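Local coordinates for tungstate ABC transporter, periplasmic tungstate-binding protein (Geobacter sulfurreducens, PDB 3LR1), which probably captures tungstate in the periplasm and delivers it to a membrane ABC transporter for uptake into the cell, at residues A[6-11]-A[37-42]; A[18-23]-A[231-236]; A[56-61]-A[202-207]; A[115-120]-A[164-169]; A[159-164]-A[183-188]. One frame throughout, in Å; residues are numbered along the deposited sequence.

Contact 1: A[6-11]-A[37-42]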
# COMPACT_ATOMS: atom_id res chain seq x y z
N ARG A 6 1.07 2.95 -24.73
CA ARG A 6 1.00 2.36 -23.42
C ARG A 6 1.86 3.18 -22.47
O ARG A 6 2.89 3.69 -22.86
CB ARG A 6 1.54 0.91 -23.43
CG ARG A 6 1.06 0.12 -24.72
CD ARG A 6 1.28 -1.42 -24.63
NE ARG A 6 0.33 -1.96 -23.70
CZ ARG A 6 -0.64 -2.80 -23.94
NH1 ARG A 6 -0.89 -3.30 -25.13
NH2 ARG A 6 -1.38 -3.15 -22.92
N LEU A 7 1.38 3.34 -21.25
CA LEU A 7 2.10 3.99 -20.16
C LEU A 7 2.26 2.89 -19.15
O LEU A 7 1.27 2.22 -18.83
CB LEU A 7 1.20 5.09 -19.56
CG LEU A 7 1.75 5.82 -18.35
CD1 LEU A 7 2.94 6.69 -18.74
CD2 LEU A 7 0.58 6.67 -17.73
N LYS A 8 3.46 2.73 -18.61
CA LYS A 8 3.78 1.64 -17.64
C LYS A 8 3.90 2.25 -16.24
O LYS A 8 4.58 3.21 -16.04
CB LYS A 8 5.08 0.99 -18.02
CG LYS A 8 4.89 0.06 -19.29
CD LYS A 8 6.12 -0.84 -19.43
CE LYS A 8 7.17 -0.19 -20.26
NZ LYS A 8 8.49 -1.02 -20.23
N MSE A 9 3.16 1.73 -15.31
CA MSE A 9 3.18 2.15 -13.94
C MSE A 9 3.61 0.97 -13.05
O MSE A 9 2.98 -0.11 -13.05
CB MSE A 9 1.81 2.63 -13.50
CG MSE A 9 1.70 3.03 -12.09
SE MSE A 9 -0.12 3.73 -11.79
CE MSE A 9 -0.71 2.14 -11.12
N SER A 10 4.64 1.18 -12.25
CA SER A 10 4.96 0.16 -11.23
C SER A 10 4.24 0.53 -9.94
O SER A 10 4.09 1.72 -9.61
CB SER A 10 6.46 -0.02 -10.96
OG SER A 10 6.98 1.15 -10.37
N THR A 11 3.80 -0.50 -9.25
CA THR A 11 3.07 -0.37 -7.97
C THR A 11 3.27 -1.63 -7.15
O THR A 11 4.05 -2.53 -7.53
CB THR A 11 1.60 -0.05 -8.16
OG1 THR A 11 1.00 0.41 -6.92
CG2 THR A 11 0.79 -1.15 -8.78
N ASP A 37 -0.48 0.02 -18.28
CA ASP A 37 -0.07 -1.28 -17.77
C ASP A 37 0.34 -1.14 -16.30
O ASP A 37 1.23 -0.32 -15.95
CB ASP A 37 1.16 -1.81 -18.49
CG ASP A 37 0.94 -2.13 -19.92
OD1 ASP A 37 -0.19 -2.18 -20.42
OD2 ASP A 37 1.99 -2.41 -20.52
N VAL A 38 -0.31 -1.93 -15.45
CA VAL A 38 -0.03 -1.97 -14.04
C VAL A 38 0.91 -3.15 -13.76
O VAL A 38 0.55 -4.31 -13.98
CB VAL A 38 -1.35 -2.10 -13.22
CG1 VAL A 38 -1.08 -2.22 -11.76
CG2 VAL A 38 -2.31 -0.94 -13.51
N ILE A 39 2.08 -2.83 -13.24
CA ILE A 39 3.17 -3.82 -12.93
C ILE A 39 3.26 -3.83 -11.40
O ILE A 39 3.86 -2.94 -10.79
CB ILE A 39 4.50 -3.44 -13.60
CG1 ILE A 39 4.29 -3.48 -15.14
CG2 ILE A 39 5.66 -4.35 -13.10
CD1 ILE A 39 5.44 -2.86 -15.97
N ALA A 40 2.59 -4.80 -10.80
CA ALA A 40 2.46 -4.90 -9.38
C ALA A 40 3.44 -5.94 -8.84
O ALA A 40 3.35 -7.15 -9.11
CB ALA A 40 1.02 -5.26 -8.99
N VAL A 41 4.41 -5.44 -8.10
CA VAL A 41 5.55 -6.21 -7.65
C VAL A 41 5.80 -5.84 -6.20
O VAL A 41 5.01 -5.09 -5.59
CB VAL A 41 6.77 -5.99 -8.60
CG1 VAL A 41 6.57 -6.77 -9.95
CG2 VAL A 41 7.10 -4.53 -8.81
N GLY A 42 6.87 -6.33 -5.58
CA GLY A 42 7.23 -5.84 -4.20
C GLY A 42 7.64 -4.35 -4.21
O GLY A 42 7.88 -3.72 -5.27

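Contact 2: A[18-23]-A[231-236]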
# COMPACT_ATOMS: atom_id res chain seq x y z
N SER A 18 -6.32 -3.99 -3.83
CA SER A 18 -7.38 -3.14 -3.38
C SER A 18 -8.41 -2.92 -4.45
O SER A 18 -9.57 -2.68 -4.13
CB SER A 18 -6.78 -1.85 -2.87
OG SER A 18 -7.70 -0.84 -3.02
N GLY A 19 -8.03 -3.02 -5.73
CA GLY A 19 -9.03 -2.82 -6.83
C GLY A 19 -9.26 -1.37 -7.28
O GLY A 19 -10.03 -1.09 -8.25
N LEU A 20 -8.62 -0.42 -6.62
CA LEU A 20 -8.78 0.99 -6.97
C LEU A 20 -8.45 1.25 -8.43
O LEU A 20 -9.20 1.99 -9.12
CB LEU A 20 -7.88 1.87 -6.12
CG LEU A 20 -7.74 3.36 -6.44
CD1 LEU A 20 -9.05 4.03 -6.36
CD2 LEU A 20 -6.76 4.04 -5.50
N LEU A 21 -7.33 0.70 -8.88
CA LEU A 21 -6.84 1.00 -10.23
C LEU A 21 -7.80 0.58 -11.33
O LEU A 21 -7.88 1.25 -12.32
CB LEU A 21 -5.44 0.40 -10.43
CG LEU A 21 -4.37 1.01 -9.51
CD1 LEU A 21 -3.01 0.31 -9.74
CD2 LEU A 21 -4.28 2.52 -9.60
N LYS A 22 -8.57 -0.50 -11.14
CA LYS A 22 -9.54 -0.94 -12.08
C LYS A 22 -10.65 0.10 -12.35
O LYS A 22 -11.17 0.16 -13.43
CB LYS A 22 -10.10 -2.31 -11.64
CG LYS A 22 -10.59 -3.13 -12.80
CD LYS A 22 -10.81 -4.63 -12.38
CE LYS A 22 -11.49 -4.76 -10.98
NZ LYS A 22 -12.72 -3.90 -10.75
N VAL A 23 -10.95 0.95 -11.39
CA VAL A 23 -11.94 2.01 -11.48
C VAL A 23 -11.29 3.38 -11.83
O VAL A 23 -11.81 4.15 -12.61
CB VAL A 23 -12.72 2.07 -10.15
CG1 VAL A 23 -13.73 3.17 -10.17
CG2 VAL A 23 -13.45 0.69 -9.88
N LYS A 231 -12.46 12.24 -6.89
CA LYS A 231 -13.80 11.76 -6.67
C LYS A 231 -13.87 10.25 -6.74
O LYS A 231 -14.55 9.62 -5.95
CB LYS A 231 -14.78 12.38 -7.67
CG LYS A 231 -16.19 12.12 -7.23
CD LYS A 231 -17.19 12.75 -8.19
CE LYS A 231 -18.56 12.03 -8.18
NZ LYS A 231 -19.03 11.73 -9.60
N ILE A 232 -13.16 9.64 -7.67
CA ILE A 232 -13.17 8.20 -7.74
C ILE A 232 -12.52 7.62 -6.49
O ILE A 232 -13.02 6.63 -5.92
CB ILE A 232 -12.40 7.70 -9.01
CG1 ILE A 232 -13.25 8.02 -10.25
CG2 ILE A 232 -12.09 6.18 -8.84
CD1 ILE A 232 -12.56 7.78 -11.61
N ILE A 233 -11.40 8.23 -6.08
CA ILE A 233 -10.64 7.71 -4.94
C ILE A 233 -11.48 7.86 -3.68
O ILE A 233 -11.50 6.95 -2.84
CB ILE A 233 -9.26 8.40 -4.81
CG1 ILE A 233 -8.39 8.03 -6.02
CG2 ILE A 233 -8.56 8.07 -3.47
CD1 ILE A 233 -7.19 8.96 -6.19
N SER A 234 -12.17 8.98 -3.54
CA SER A 234 -12.99 9.20 -2.34
C SER A 234 -14.28 8.37 -2.35
O SER A 234 -14.75 8.01 -1.28
CB SER A 234 -13.34 10.67 -2.14
OG SER A 234 -14.35 11.00 -3.06
N ASP A 235 -14.82 8.06 -3.54
CA ASP A 235 -16.05 7.23 -3.69
C ASP A 235 -15.76 5.73 -3.58
O ASP A 235 -16.65 4.94 -3.39
CB ASP A 235 -16.71 7.43 -5.07
CG ASP A 235 -17.55 8.72 -5.17
OD1 ASP A 235 -17.43 9.58 -4.27
OD2 ASP A 235 -18.30 8.87 -6.18
N TYR A 236 -14.50 5.35 -3.70
CA TYR A 236 -14.14 3.97 -3.94
C TYR A 236 -14.46 3.08 -2.72
O TYR A 236 -13.98 3.36 -1.60
CB TYR A 236 -12.66 3.84 -4.33
CG TYR A 236 -12.34 2.42 -4.63
CD1 TYR A 236 -13.01 1.77 -5.64
CD2 TYR A 236 -11.44 1.69 -3.86
CE1 TYR A 236 -12.81 0.39 -5.90
CE2 TYR A 236 -11.20 0.36 -4.15
CZ TYR A 236 -11.89 -0.30 -5.14
OH TYR A 236 -11.61 -1.67 -5.41

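Contact 3: A[56-61]-A[202-207]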
# COMPACT_ATOMS: atom_id res chain seq x y z
N ASP A 56 7.28 4.17 -16.52
CA ASP A 56 7.18 5.65 -16.69
C ASP A 56 6.69 6.39 -15.41
O ASP A 56 6.93 7.59 -15.23
CB ASP A 56 6.22 5.90 -17.85
CG ASP A 56 6.56 5.10 -19.09
OD1 ASP A 56 7.65 5.38 -19.68
OD2 ASP A 56 5.71 4.24 -19.51
N VAL A 57 5.96 5.66 -14.57
CA VAL A 57 5.39 6.18 -13.33
C VAL A 57 5.53 5.16 -12.23
O VAL A 57 5.45 3.95 -12.48
CB VAL A 57 3.89 6.46 -13.57
CG1 VAL A 57 3.23 7.02 -12.31
CG2 VAL A 57 3.72 7.46 -14.60
N VAL A 58 5.76 5.64 -11.00
CA VAL A 58 5.82 4.80 -9.84
C VAL A 58 4.74 5.24 -8.89
O VAL A 58 4.65 6.42 -8.61
CB VAL A 58 7.25 4.84 -9.16
CG1 VAL A 58 7.29 4.05 -7.89
CG2 VAL A 58 8.32 4.34 -10.14
N PHE A 59 3.99 4.28 -8.34
CA PHE A 59 2.88 4.60 -7.41
C PHE A 59 2.95 3.66 -6.20
O PHE A 59 2.60 2.47 -6.29
CB PHE A 59 1.54 4.48 -8.13
CG PHE A 59 0.33 4.73 -7.27
CD1 PHE A 59 0.17 5.88 -6.60
CD2 PHE A 59 -0.64 3.80 -7.18
CE1 PHE A 59 -1.00 6.16 -5.87
CE2 PHE A 59 -1.82 4.05 -6.44
CZ PHE A 59 -1.96 5.23 -5.78
N VAL A 60 3.42 4.18 -5.09
CA VAL A 60 3.72 3.34 -3.93
C VAL A 60 3.40 4.08 -2.65
O VAL A 60 3.25 5.28 -2.64
CB VAL A 60 5.20 2.91 -3.87
CG1 VAL A 60 5.56 1.94 -5.06
CG2 VAL A 60 6.13 4.11 -3.82
N HIS A 61 3.32 3.36 -1.57
CA HIS A 61 3.13 3.97 -0.25
C HIS A 61 4.37 3.53 0.51
O HIS A 61 4.41 2.47 1.08
CB HIS A 61 1.81 3.50 0.47
CG HIS A 61 1.68 4.07 1.85
ND1 HIS A 61 1.93 5.40 2.13
CD2 HIS A 61 1.44 3.48 3.05
CE1 HIS A 61 1.83 5.61 3.44
NE2 HIS A 61 1.54 4.46 4.01
N MSE A 202 4.72 9.38 -8.87
CA MSE A 202 5.95 10.09 -9.33
C MSE A 202 6.21 9.68 -10.76
O MSE A 202 5.95 8.54 -11.13
CB MSE A 202 7.17 9.70 -8.49
CG MSE A 202 7.03 9.89 -7.05
SE MSE A 202 8.46 9.04 -6.08
CE MSE A 202 8.16 7.13 -6.13
N ALA A 203 6.70 10.63 -11.55
CA ALA A 203 7.12 10.40 -12.92
C ALA A 203 8.61 10.06 -12.90
O ALA A 203 9.41 10.69 -12.14
CB ALA A 203 6.82 11.63 -13.78
N VAL A 204 8.98 9.07 -13.72
CA VAL A 204 10.36 8.66 -13.94
C VAL A 204 11.01 9.79 -14.76
O VAL A 204 10.43 10.28 -15.75
CB VAL A 204 10.47 7.32 -14.65
CG1 VAL A 204 11.93 7.01 -15.00
CG2 VAL A 204 9.90 6.22 -13.74
N ASN A 205 12.18 10.21 -14.32
CA ASN A 205 12.83 11.43 -14.86
C ASN A 205 13.39 11.24 -16.27
O ASN A 205 14.32 10.48 -16.46
CB ASN A 205 13.93 11.84 -13.90
CG ASN A 205 14.54 13.15 -14.23
OD1 ASN A 205 14.20 13.75 -15.24
ND2 ASN A 205 15.47 13.58 -13.42
N PRO A 206 12.83 11.93 -17.26
CA PRO A 206 13.37 11.75 -18.62
C PRO A 206 14.77 12.34 -18.81
O PRO A 206 15.41 12.02 -19.81
CB PRO A 206 12.40 12.52 -19.50
CG PRO A 206 11.75 13.55 -18.55
CD PRO A 206 11.75 12.93 -17.20
N LYS A 207 15.26 13.20 -17.90
CA LYS A 207 16.69 13.59 -17.98
C LYS A 207 17.60 12.37 -17.73
O LYS A 207 18.70 12.33 -18.24
CB LYS A 207 17.06 14.71 -17.01
CG LYS A 207 16.27 16.02 -17.16
CD LYS A 207 15.93 16.40 -18.58
CE LYS A 207 17.10 16.88 -19.37
NZ LYS A 207 16.85 18.23 -20.11

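Contact 4: A[115-120]-A[164-169]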
# COMPACT_ATOMS: atom_id res chain seq x y z
N GLY A 115 0.45 -11.87 24.52
CA GLY A 115 1.20 -12.81 23.74
C GLY A 115 0.38 -13.43 22.60
O GLY A 115 0.62 -14.58 22.25
N ALA A 116 -0.55 -12.65 22.01
CA ALA A 116 -1.40 -13.11 20.91
C ALA A 116 -0.62 -13.06 19.59
O ALA A 116 0.12 -12.11 19.32
CB ALA A 116 -2.66 -12.26 20.79
N THR A 117 -0.77 -14.10 18.79
CA THR A 117 -0.02 -14.21 17.58
C THR A 117 -0.33 -13.04 16.64
O THR A 117 -1.50 -12.72 16.47
CB THR A 117 -0.32 -15.51 16.89
OG1 THR A 117 -0.01 -16.58 17.80
CG2 THR A 117 0.57 -15.65 15.70
N PHE A 118 0.72 -12.42 16.09
CA PHE A 118 0.62 -11.23 15.24
C PHE A 118 1.61 -11.38 14.06
O PHE A 118 2.81 -11.63 14.25
CB PHE A 118 0.92 -9.93 16.02
CG PHE A 118 0.99 -8.69 15.15
CD1 PHE A 118 -0.15 -7.89 14.96
CD2 PHE A 118 2.16 -8.35 14.51
CE1 PHE A 118 -0.09 -6.79 14.13
CE2 PHE A 118 2.24 -7.21 13.70
CZ PHE A 118 1.12 -6.45 13.48
N ILE A 119 1.10 -11.18 12.83
CA ILE A 119 1.94 -11.27 11.63
C ILE A 119 2.35 -9.89 11.13
O ILE A 119 1.49 -9.07 10.69
CB ILE A 119 1.20 -11.97 10.49
CG1 ILE A 119 0.36 -13.15 10.99
CG2 ILE A 119 2.16 -12.39 9.42
CD1 ILE A 119 1.11 -14.25 11.81
N SER A 120 3.67 -9.65 11.14
CA SER A 120 4.28 -8.49 10.54
C SER A 120 4.48 -8.74 9.06
O SER A 120 4.76 -9.85 8.67
CB SER A 120 5.63 -8.24 11.18
OG SER A 120 6.29 -7.13 10.64
N ARG A 164 -3.48 -18.96 10.91
CA ARG A 164 -2.88 -19.02 12.24
C ARG A 164 -3.83 -18.48 13.31
O ARG A 164 -3.49 -18.49 14.47
CB ARG A 164 -1.55 -18.22 12.27
CG ARG A 164 -0.45 -18.61 11.25
CD ARG A 164 0.48 -19.76 11.68
NE ARG A 164 1.34 -19.49 12.85
CZ ARG A 164 2.61 -19.03 12.83
NH1 ARG A 164 3.25 -18.72 11.67
NH2 ARG A 164 3.23 -18.87 14.00
N ARG A 165 -4.99 -17.95 12.89
CA ARG A 165 -5.93 -17.23 13.76
C ARG A 165 -5.23 -16.14 14.55
O ARG A 165 -5.37 -16.01 15.80
CB ARG A 165 -6.67 -18.24 14.63
CG ARG A 165 -7.69 -18.94 13.75
CD ARG A 165 -7.61 -20.31 14.03
NE ARG A 165 -7.72 -20.49 15.48
CZ ARG A 165 -7.13 -21.47 16.17
NH1 ARG A 165 -6.38 -22.39 15.55
NH2 ARG A 165 -7.31 -21.51 17.49
N ALA A 166 -4.46 -15.36 13.79
CA ALA A 166 -3.59 -14.30 14.30
C ALA A 166 -4.23 -12.96 13.98
O ALA A 166 -5.24 -12.87 13.24
CB ALA A 166 -2.15 -14.39 13.68
N TYR A 167 -3.68 -11.93 14.62
CA TYR A 167 -3.97 -10.57 14.29
C TYR A 167 -2.92 -10.07 13.30
O TYR A 167 -1.81 -10.59 13.22
CB TYR A 167 -3.93 -9.71 15.55
CG TYR A 167 -4.94 -10.04 16.61
CD1 TYR A 167 -6.09 -9.27 16.74
CD2 TYR A 167 -4.71 -11.04 17.55
CE1 TYR A 167 -7.02 -9.53 17.74
CE2 TYR A 167 -5.65 -11.30 18.56
CZ TYR A 167 -6.79 -10.53 18.65
OH TYR A 167 -7.74 -10.77 19.68
N THR A 168 -3.28 -9.06 12.53
CA THR A 168 -2.36 -8.39 11.66
C THR A 168 -2.85 -6.97 11.39
O THR A 168 -4.09 -6.70 11.43
CB THR A 168 -2.11 -9.20 10.33
OG1 THR A 168 -0.95 -8.64 9.68
CG2 THR A 168 -3.31 -9.15 9.37
N LEU A 169 -1.89 -6.08 11.11
CA LEU A 169 -2.12 -4.75 10.66
C LEU A 169 -2.20 -4.82 9.14
O LEU A 169 -1.30 -5.37 8.49
CB LEU A 169 -1.00 -3.81 11.12
CG LEU A 169 -1.16 -2.37 10.71
CD1 LEU A 169 -2.22 -1.62 11.65
CD2 LEU A 169 0.23 -1.67 10.72
O HOH W 1 1.06 -6.35 9.71

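Contact 5: A[159-164]-A[183-188]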
# COMPACT_ATOMS: atom_id res chain seq x y z
N THR A 159 -3.66 -14.09 4.40
CA THR A 159 -3.85 -15.54 4.39
C THR A 159 -3.17 -16.23 5.56
O THR A 159 -3.74 -17.16 6.13
CB THR A 159 -3.31 -16.11 3.06
OG1 THR A 159 -4.04 -15.51 2.00
CG2 THR A 159 -3.46 -17.62 2.93
N MSE A 160 -1.93 -15.86 5.88
CA MSE A 160 -1.21 -16.50 6.98
C MSE A 160 -1.91 -16.15 8.29
O MSE A 160 -2.12 -17.01 9.10
CB MSE A 160 0.24 -16.05 7.02
CG MSE A 160 1.16 -16.87 8.00
SE MSE A 160 2.97 -16.07 8.11
CE MSE A 160 3.16 -15.43 6.27
N ALA A 161 -2.33 -14.89 8.49
CA ALA A 161 -3.06 -14.54 9.73
C ALA A 161 -4.28 -15.40 9.87
O ALA A 161 -4.54 -15.88 10.94
CB ALA A 161 -3.45 -13.09 9.81
N THR A 162 -4.97 -15.66 8.76
CA THR A 162 -6.22 -16.39 8.77
C THR A 162 -6.00 -17.87 9.18
O THR A 162 -6.67 -18.40 10.10
CB THR A 162 -6.90 -16.36 7.36
OG1 THR A 162 -7.01 -15.01 6.90
CG2 THR A 162 -8.32 -17.00 7.43
N GLU A 163 -4.99 -18.48 8.58
CA GLU A 163 -4.62 -19.86 8.95
C GLU A 163 -4.22 -19.96 10.43
O GLU A 163 -4.60 -20.90 11.13
CB GLU A 163 -3.49 -20.36 8.04
CG GLU A 163 -3.90 -20.46 6.58
CD GLU A 163 -2.84 -21.11 5.71
OE1 GLU A 163 -2.47 -22.24 6.07
OE2 GLU A 163 -2.41 -20.53 4.67
N ARG A 164 -3.48 -18.96 10.91
CA ARG A 164 -2.88 -19.02 12.24
C ARG A 164 -3.83 -18.48 13.31
O ARG A 164 -3.49 -18.49 14.47
CB ARG A 164 -1.55 -18.22 12.27
CG ARG A 164 -0.45 -18.61 11.25
CD ARG A 164 0.48 -19.76 11.68
NE ARG A 164 1.34 -19.49 12.85
CZ ARG A 164 2.61 -19.03 12.83
NH1 ARG A 164 3.25 -18.72 11.67
NH2 ARG A 164 3.23 -18.87 14.00
N THR A 183 -10.72 -14.58 3.63
CA THR A 183 -10.47 -14.60 5.09
C THR A 183 -11.78 -14.72 5.77
O THR A 183 -12.78 -14.25 5.24
CB THR A 183 -10.14 -13.26 5.84
OG1 THR A 183 -10.30 -12.06 5.04
CG2 THR A 183 -8.99 -13.35 6.67
N ASP A 184 -11.75 -15.16 7.03
CA ASP A 184 -12.88 -15.02 7.97
C ASP A 184 -12.51 -14.05 9.12
O ASP A 184 -13.28 -13.91 10.05
CB ASP A 184 -13.33 -16.38 8.54
CG ASP A 184 -12.22 -17.13 9.27
OD1 ASP A 184 -11.09 -16.63 9.29
OD2 ASP A 184 -12.46 -18.21 9.85
N LEU A 185 -11.33 -13.42 9.07
CA LEU A 185 -10.93 -12.37 10.03
C LEU A 185 -11.82 -11.15 9.84
O LEU A 185 -12.35 -10.89 8.74
CB LEU A 185 -9.46 -11.98 9.86
CG LEU A 185 -8.41 -13.11 9.95
CD1 LEU A 185 -6.99 -12.66 9.71
CD2 LEU A 185 -8.55 -13.86 11.26
N VAL A 186 -12.00 -10.40 10.91
CA VAL A 186 -12.86 -9.26 10.91
C VAL A 186 -12.03 -8.08 11.42
O VAL A 186 -11.05 -8.27 12.13
CB VAL A 186 -14.08 -9.46 11.83
CG1 VAL A 186 -15.01 -10.59 11.31
CG2 VAL A 186 -13.64 -9.73 13.23
N ILE A 187 -12.47 -6.86 11.08
CA ILE A 187 -11.88 -5.66 11.62
C ILE A 187 -12.23 -5.55 13.12
O ILE A 187 -13.41 -5.43 13.51
CB ILE A 187 -12.36 -4.36 10.83
CG1 ILE A 187 -12.04 -4.43 9.33
CG2 ILE A 187 -11.81 -3.07 11.42
CD1 ILE A 187 -12.72 -3.30 8.53
N LEU A 188 -11.19 -5.55 13.94
CA LEU A 188 -11.35 -5.39 15.40
C LEU A 188 -10.92 -4.02 15.88
O LEU A 188 -11.37 -3.54 16.92
CB LEU A 188 -10.60 -6.50 16.10
CG LEU A 188 -11.20 -7.88 15.82
CD1 LEU A 188 -10.14 -8.94 16.11
CD2 LEU A 188 -12.49 -8.14 16.65

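Contact 1: A[6-11]-A[37-42]
R6 and D37 meet at the start of the pairing in a salt bridge held mainly by one oxygen: R6 NH2 lies 2.9 Å from D37 OD1. The bond uses the syn lone pair of OD1, and that oxygen sits at the guanidinium edge, only 9° out of its plane, although the two flat groups are turned 43° to each other. R6 NE adds a weak, more bent bond to the same OD1. The R6 side chain is also about 4 Å from a bound tungsten ion.

Behind this pair the backbones form a parallel ladder. D37 N reaches L7 O, M9 N reaches D37 O at 2.9 Å, I39 N reaches M9 O, T11 N reaches I39 O, and V41 N closes the series on T11 O at 3.0 Å. The face bearing M9, T11, V38 and A40 is mostly apolar: T11 CG2 touches V38 CG1 at 3.7 Å. T11 OG1, anti to the backbone N (chi1 -165°), bonds to F59 O of the next strand. CE of selenomethionine M9 approaches V38 CG2 at 4.2 Å, and L21 and L25 of helix 20-32 pack on this face. The opposite face carries K8, S10, D37 and I39; K8 CD meets I39 CD1 at 4.1 Å, while its NZ continues to D54 O.

Two neighbouring parallel strands, joined in the chain by helices 13-18 and 20-32, form a beta-alpha-beta crossover of the kind that builds each lobe of periplasmic binding proteins.

Contact 2: A[18-23]-A[231-236]
Y236, the last residue of the chain, packs against S18, G19 and L20 in a helix-to-helix contact: the start of helix 20-32 meets the end of helix 227-235 on one lobe of the periplasmic-binding-protein fold. The evidence is one polar bond, a CH-pi contact and several aliphatic contacts.

The phenol carries the polar part. Y236 OH donates to S18 O at 2.6 Å, approaching in the carbonyl plane on a lone pair, with S18 O at the ring edge. Chi1 of -177° carries CG away from the backbone N of Y236, and the hydroxyl end of the ring lies at the turn that separates helices 13-18 and 20-32. G19 forms that turn with a positive phi of 86°, and its carbonyl carbon lies 3.0 Å from Y236 OH, a fit made possible by the absence of a side chain.

One ring face is covered by L20: its CA is 3.9 Å from the ring centroid and 18° off the normal, a CH-pi contact displaced toward the rim. Farther out on the same side chain, CD1 touches Y236 CG and I233 CG1, each at 4.1 Å. I233 also rests on V81 and Y83 of strand 78-90. Y83 has a further role, since its hydroxyl is hydrogen-bonded to S18 OG, so the residue whose carbonyl receives the tyrosine is held at its side chain as well.

Farther along the helix, V23 divides its methyls between two partners: CG2 lies 4.0 Å from Y236 CE1, whereas CG1 meets I232 CG2 at 3.7 Å.

Contact 3: A[56-61]-A[202-207]
The flat groups that meet between D56-V58 and M202-V204 are peptides, and each carbonyl receives its N-H differently. M202 O takes V58 N in its own plane at 2.9 Å. D56 O takes V204 N at the same distance from a donor 45° out of the carbonyl plane, although the N-H itself points almost straight at the oxygen (177°).

This is an antiparallel beta pairing that joins strand 57-60 to strand 197-204 in the sheet of the lobe built on the N-terminal strand. V58 and M202 form the hydrogen-bonded pair, completed by M202 N to V58 O at 3.0 Å; V57 and A203 form the next, non-hydrogen-bonded pair, their CA atoms closer together than those of V58 and M202. The M202 carbonyl has a second approach from V57 CA, a CA-H...O contact of 3.3 Å.

The two sides of the sheet are packed by different helices. V57 and A203 face helix 214-224, with A217, M218 and I221 against them; V58 and M202 face helix 63-71, where F69 touches both. At the start of the pairing D56 OD2 accepts from K8 N and OD1 from K213 N. F59 on the strand and H61 just past its end both meet the ring of Y199.

Selenomethionine M202 supplies the principal side-chain contact. Its chain bends at the last torsion (chi3 -74°), which turns CE back across to strand 57-60. CE then lies 3.7 Å from V58 CG1 and 4.3 Å from V60 CG2.

Contact 4: A[115-120]-A[164-169]
T168 and I119 are joined through a hydroxyl set anti to the backbone N (chi1 -166°), a position from which OG1 donates to I119 O at 2.7 Å, in the carbonyl plane. F118 CG is likewise anti to its backbone N (chi1 173°), and the ring lies beside L169, pointing the same way, with CZ 4.1 Å from L169 CB.

The backbones pair as parallel strands. Y167 N bonds to T117 O at 3.0 Å and I119 N to Y167 O, while F118 CA adds a CA-H...O contact to Y167 O at 3.2 Å. A166 CB touches T117 CG2 at 3.6 Å and I119 CD1 at 3.8 Å. A116 CB touches Y167 CE2; farther out, the tyrosine hydroxyl is bonded to D94 OD1 and A96 N. Helix 104-114 packs on F118 and Y167, helix 154-164 on I119 and T168.

A water donates to both I119 O and L169 O, lying 2.9 Å from the former. The carbonyl of the buried I119 therefore has both a hydroxyl and a water as donors, which links the two strands in the second lobe of the binding-protein fold by side chain and solvent.

Contact 5: A[159-164]-A[183-188]
L185 packs against A161 and T162 where helix 154-164 meets the loop leading into strand 186-190. The helix is the connection of a beta-alpha-beta crossover, running between strands 147-149 and 167-171, both parallel to strand 118-120 in the second lobe of the binding-protein fold.

The tight part is centred on an aliphatic pair. L185 reaches toward the helix with CG anti to its carbonyl carbon (chi1 -55°), and its CD1 comes to 3.6 Å from A161 CB, with T162 OG1 as a polar neighbour at 3.7 Å from the same CD1. A161 and L185 are both buried: A161 also touches T168 on strand 167-171, and L185 touches V89 on strand 78-90, so the leucine lies between the helix and strand 78-90, touching both. The T162 hydroxyl is spoken for within the helix, by a hydrogen bond with I158 O. L185 has a polar link of its own, its backbone O bonded to the hydroxyl of Y175 on helix 172-178.

T183 is buried too, but it is modelled with CG2 implausibly near the T162 hydroxyl and with chi1 at 8°, close to eclipsed, so the placement of that side chain is doubtful. The solvent side belongs to D184, whose carboxylate end comes nearer the helix without a polar partner across the contact. The only side-chain atom it meets on the helix is a methyl: D184 OD1 lies 3.4 Å from T162 CG2.

Overall arrangement
Along the chain, contacts 1 and 3 come in series, contact 2 joins an early helix to the C-terminus, and contacts 4 and 5 lie inside the loops closed by contacts 2 and 3; the segments of contacts 1 and 2 alternate, as do those of 4 and 5. In space they form two groups. Contacts 1 and 3, centres 10 Å apart, lie in one sheet, in which strands 6-12 and 57-60 are neighbours, and contact 2 packs onto them through L21. Contacts 4 and 5, centres 9 Å apart, share R164. Centres of contacts 3 and 4 are 34 Å apart, and strand 78-90 pairs with strands of both groups. This matches a two-lobed binding protein, whose ligand probably sits between the lobes.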